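Local coordinates for protein putative glutathione S-transferase (Corynebacterium glutamicum, PDB 3M1G) that probably acts as a glutathione transferase of the ECM4-like, omega-related kind, joining a thioredoxin-like domain to a helical one, at residues Arg63-Arg68 against Gly92-Thr97; Thr292-Glu297 against Glu352-Pro357. All blocks are in the same frame, centred on the assembly; numbering follows the deposited sequence.

Interaction 1: Arg63-Arg68 against Gly92-Thr97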
# COMPACT_ATOMS: atom_id res chain seq x y z
N ARG A 63 -12.50 35.42 -7.36
CA ARG A 63 -12.74 34.23 -6.55
C ARG A 63 -11.81 33.11 -7.00
O ARG A 63 -11.67 32.86 -8.21
CB ARG A 63 -14.20 33.77 -6.69
CG ARG A 63 -14.54 32.44 -6.01
CD ARG A 63 -16.03 32.10 -6.15
NE ARG A 63 -16.76 33.05 -5.35
CZ ARG A 63 -17.24 32.81 -4.13
NH1 ARG A 63 -17.17 31.60 -3.58
NH2 ARG A 63 -17.85 33.79 -3.48
N LEU A 64 -11.18 32.44 -6.03
CA LEU A 64 -10.43 31.23 -6.30
C LEU A 64 -11.39 30.05 -6.24
O LEU A 64 -12.06 29.83 -5.24
CB LEU A 64 -9.30 31.04 -5.29
CG LEU A 64 -8.46 29.77 -5.43
CD1 LEU A 64 -7.68 29.77 -6.77
CD2 LEU A 64 -7.50 29.64 -4.20
N VAL A 65 -11.48 29.32 -7.35
CA VAL A 65 -12.38 28.19 -7.42
C VAL A 65 -11.44 26.98 -7.38
O VAL A 65 -10.58 26.83 -8.24
CB VAL A 65 -13.24 28.18 -8.69
CG1 VAL A 65 -14.09 26.81 -8.77
CG2 VAL A 65 -14.18 29.42 -8.74
N ALA A 66 -11.58 26.19 -6.33
CA ALA A 66 -10.67 25.09 -6.04
C ALA A 66 -11.44 23.81 -5.68
O ALA A 66 -12.69 23.81 -5.62
CB ALA A 66 -9.71 25.51 -4.90
N ALA A 67 -10.73 22.71 -5.49
CA ALA A 67 -11.34 21.46 -5.00
C ALA A 67 -10.39 20.89 -3.97
O ALA A 67 -9.16 20.84 -4.21
CB ALA A 67 -11.56 20.44 -6.16
N ARG A 68 -10.92 20.44 -2.84
CA ARG A 68 -10.10 19.82 -1.79
C ARG A 68 -9.28 18.64 -2.28
O ARG A 68 -8.15 18.46 -1.86
CB ARG A 68 -10.98 19.34 -0.63
CG ARG A 68 -11.65 20.45 0.15
CD ARG A 68 -10.60 21.32 0.91
NE ARG A 68 -11.29 22.29 1.76
CZ ARG A 68 -10.77 23.44 2.19
NH1 ARG A 68 -9.52 23.82 1.86
NH2 ARG A 68 -11.51 24.24 2.95
N GLY A 92 -14.31 29.45 -3.62
CA GLY A 92 -15.37 28.51 -3.97
C GLY A 92 -14.79 27.09 -4.04
O GLY A 92 -13.75 26.88 -4.64
N LEU A 93 -15.45 26.14 -3.40
CA LEU A 93 -15.05 24.72 -3.43
C LEU A 93 -15.98 23.91 -4.34
O LEU A 93 -17.20 24.02 -4.22
CB LEU A 93 -15.02 24.17 -2.02
CG LEU A 93 -13.98 24.86 -1.15
CD1 LEU A 93 -14.21 24.49 0.30
CD2 LEU A 93 -12.55 24.53 -1.57
N THR A 94 -15.40 23.12 -5.25
CA THR A 94 -16.13 22.32 -6.26
C THR A 94 -15.43 20.97 -6.43
O THR A 94 -14.65 20.59 -5.56
CB THR A 94 -16.16 23.01 -7.64
OG1 THR A 94 -17.05 22.32 -8.53
CG2 THR A 94 -14.75 23.03 -8.26
N GLY A 95 -15.75 20.24 -7.51
CA GLY A 95 -15.01 18.99 -7.88
C GLY A 95 -13.80 19.10 -8.83
O GLY A 95 -13.73 20.01 -9.67
N PRO A 96 -12.83 18.16 -8.73
CA PRO A 96 -11.64 18.21 -9.62
C PRO A 96 -11.93 18.02 -11.12
O PRO A 96 -12.98 17.48 -11.50
CB PRO A 96 -10.75 17.05 -9.11
CG PRO A 96 -11.16 16.88 -7.66
CD PRO A 96 -12.66 17.17 -7.64
N THR A 97 -10.98 18.46 -11.96
CA THR A 97 -11.12 18.33 -13.43
C THR A 97 -9.86 17.79 -14.15
O THR A 97 -10.01 17.14 -15.18
CB THR A 97 -11.56 19.69 -14.08
OG1 THR A 97 -10.63 20.72 -13.71
CG2 THR A 97 -13.02 20.09 -13.63
O HOH W 1 -13.82 20.32 -3.02
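Gly-92 N donates to Leu-64 O at 2.8 Å in a nearly straight bond, the first rung of a parallel ladder that unites the two parallel strands of a beta-alpha-beta unit in the thioredoxin-like domain. The next rung runs the other way, Ala-66 N giving its hydrogen to Gly-92 O (2.8 Å). Thr-94 N then reaches Ala-66 O at 2.8 Å, more bent at 151°. Further on, a water accepts from Arg-68 N and donates to Thr-94 O (2.7 Å). Weak CA-H contacts also reach Gly-92 O from Val-65, Ala-66 O from Leu-93 and Thr-94 O from Ala-67. Small residues suit this seam. Gly-92 CA meets the edge of the Arg-63 guanidinium, in its plane, 3.6 Å from NH1; a CB there would come tight against Arg-63 CD. Ala-67 CB fits against Thr-94 O and the Pro-96 ring, and Ala-66 packs against Ala-73 and Val-77 of helix 71-83. Leu-93 sends CD1 to within 3.8 Å of Arg-68 NH2, while its CD2 stands over one face of that guanidinium, offset toward the rim. Three direct backbone bonds and one water bridge imply a join set mainly by the main chain, carrying Pro-96 beside the predicted nucleophile Cys-70.

Interaction 2: Thr292-Glu297 against Glu352-Pro357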
# COMPACT_ATOMS: atom_id res chain seq x y z
N THR A 292 -5.47 22.79 5.48
CA THR A 292 -6.21 22.81 4.23
C THR A 292 -6.32 21.38 3.60
O THR A 292 -6.74 21.23 2.43
CB THR A 292 -5.58 23.78 3.24
OG1 THR A 292 -4.26 23.35 2.88
CG2 THR A 292 -5.50 25.25 3.85
N THR A 293 -5.91 20.35 4.37
CA THR A 293 -5.84 18.98 3.86
C THR A 293 -7.00 18.17 4.44
O THR A 293 -7.06 17.95 5.66
CB THR A 293 -4.51 18.32 4.24
OG1 THR A 293 -3.43 19.10 3.73
CG2 THR A 293 -4.39 16.86 3.68
N ASP A 294 -7.94 17.79 3.56
CA ASP A 294 -9.10 16.99 3.95
C ASP A 294 -8.94 15.57 3.40
O ASP A 294 -9.17 15.31 2.20
CB ASP A 294 -10.40 17.64 3.46
CG ASP A 294 -11.67 16.94 4.00
OD1 ASP A 294 -11.63 15.71 4.15
OD2 ASP A 294 -12.70 17.65 4.26
N PHE A 295 -8.50 14.66 4.26
CA PHE A 295 -8.16 13.31 3.82
C PHE A 295 -9.38 12.53 3.34
O PHE A 295 -9.27 11.73 2.41
CB PHE A 295 -7.44 12.54 4.92
CG PHE A 295 -6.03 12.99 5.16
CD1 PHE A 295 -5.04 12.69 4.26
CD2 PHE A 295 -5.70 13.70 6.31
CE1 PHE A 295 -3.74 13.08 4.50
CE2 PHE A 295 -4.43 14.10 6.54
CZ PHE A 295 -3.43 13.78 5.63
N THR A 296 -10.55 12.79 3.92
CA THR A 296 -11.78 12.13 3.49
C THR A 296 -12.17 12.52 2.08
O THR A 296 -12.49 11.65 1.28
CB THR A 296 -12.95 12.42 4.45
OG1 THR A 296 -12.59 11.92 5.74
CG2 THR A 296 -14.27 11.75 3.99
N GLU A 297 -12.11 13.82 1.75
CA GLU A 297 -12.49 14.25 0.41
C GLU A 297 -11.45 13.83 -0.59
O GLU A 297 -11.79 13.50 -1.72
CB GLU A 297 -12.74 15.76 0.34
CG GLU A 297 -14.02 16.11 1.07
CD GLU A 297 -14.58 17.48 0.78
OE1 GLU A 297 -14.06 18.19 -0.10
OE2 GLU A 297 -15.59 17.84 1.44
N GLU A 352 -14.19 27.86 5.65
CA GLU A 352 -13.03 27.38 4.89
C GLU A 352 -12.23 26.33 5.64
O GLU A 352 -11.23 25.88 5.13
CB GLU A 352 -12.08 28.54 4.49
CG GLU A 352 -12.75 29.68 3.77
CD GLU A 352 -11.76 30.68 3.12
OE1 GLU A 352 -10.52 30.44 3.09
OE2 GLU A 352 -12.25 31.71 2.64
N GLU A 353 -12.64 25.98 6.86
CA GLU A 353 -11.96 24.91 7.63
C GLU A 353 -12.18 23.52 7.02
O GLU A 353 -13.11 23.32 6.28
CB GLU A 353 -12.41 24.94 9.10
CG GLU A 353 -13.79 24.38 9.39
CD GLU A 353 -14.97 25.32 9.02
OE1 GLU A 353 -14.77 26.50 8.64
OE2 GLU A 353 -16.12 24.82 9.09
N VAL A 354 -11.30 22.59 7.33
CA VAL A 354 -11.43 21.21 6.86
C VAL A 354 -12.72 20.63 7.47
O VAL A 354 -12.93 20.74 8.66
CB VAL A 354 -10.20 20.40 7.25
CG1 VAL A 354 -10.44 18.88 7.17
CG2 VAL A 354 -9.02 20.84 6.38
N LYS A 355 -13.60 20.14 6.61
CA LYS A 355 -14.92 19.65 7.01
C LYS A 355 -14.81 18.28 7.67
O LYS A 355 -15.58 17.97 8.57
CB LYS A 355 -15.87 19.61 5.81
CG LYS A 355 -16.12 20.97 5.15
CD LYS A 355 -16.96 21.87 6.06
CE LYS A 355 -17.35 23.18 5.36
NZ LYS A 355 -18.20 23.98 6.24
N ASN A 356 -13.82 17.48 7.26
CA ASN A 356 -13.64 16.14 7.82
C ASN A 356 -12.29 15.96 8.56
O ASN A 356 -11.43 15.21 8.13
CB ASN A 356 -13.78 15.10 6.69
CG ASN A 356 -15.08 15.26 5.91
OD1 ASN A 356 -16.10 14.75 6.33
ND2 ASN A 356 -15.05 15.98 4.79
N PRO A 357 -12.12 16.67 9.68
CA PRO A 357 -10.84 16.65 10.34
C PRO A 357 -10.55 15.28 10.95
O PRO A 357 -11.45 14.66 11.48
CB PRO A 357 -10.99 17.73 11.42
CG PRO A 357 -12.47 17.72 11.75
CD PRO A 357 -13.14 17.42 10.43
O HOH W 2 -12.85 20.19 3.86
O HOH W 3 -8.80 15.31 6.99
O HOH W 4 -10.62 12.76 7.36
O HOH W 5 -17.04 16.52 2.95
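Asp-294 and Asn-356 join the start of helix 295-305 to the C-terminal tail, with Asp-294 as the N-cap of that helix. From the backbone outward, Asp-294 CB rests 3.9 Å from Val-354 CG1. CG stands anti to the backbone N (chi1 -172°), 3.6 Å from Asn-356 ND2. OD1 accepts from Glu-297 N, the capping bond, at 3.1 Å and from above the carboxylate plane; it also lies near Asn-356 CB. OD2 faces the tail and takes two direct bonds from Asn-356. Asn-356 ND2 meets the syn lone pair of Asp-294 OD2 at 2.9 Å, nearly in the plane of the amide, whereas Asn-356 N comes to Asp-294 OD2 at 3.2 Å from above the carboxylate plane. A water adds a third hydrogen to OD2 and accepts from Lys-355 N. Aspartate suits the place because one oxygen can serve the helix and the other the tail, and asparagine because its amide supplies a donor beside its own N-H. The amide is turned 58° from the carboxylate, and Thr-296 crosses Asn-356 at about a right angle. Val-354, branched and apolar, packs CG2 3.6 Å from Thr-293 O; the hydrogen bond to that carbonyl comes from Gln-361 NE2. A further water accepts from Asn-356 ND2 at 2.8 Å and donates to Glu-297 OE2.

Interaction 1 closes before interaction 2 opens along the chain, and their centres lie 13 Å apart. The first belongs to the four-stranded mixed sheet of the thioredoxin-like domain, joining its edge strand 90-93 to strand 62-66; the second joins the start of helix 295-305, in the helical C-terminal part, to the tail that follows. They meet at Arg-68, whose NH2 makes a weak hydrogen bond to Glu-352 O and whose CG packs on Glu-297. Helix 71-83 is a shared neighbour, touching Ala-66 in one contact and Thr-292 in the other. Pro-96 of interaction 1 lies beside Cys-70, whereas the Glu-297 side chain of interaction 2 is about 10 Å from that of Cys-70, at the start of the helix carrying Tyr-302, predicted to lower the cysteine's pKa.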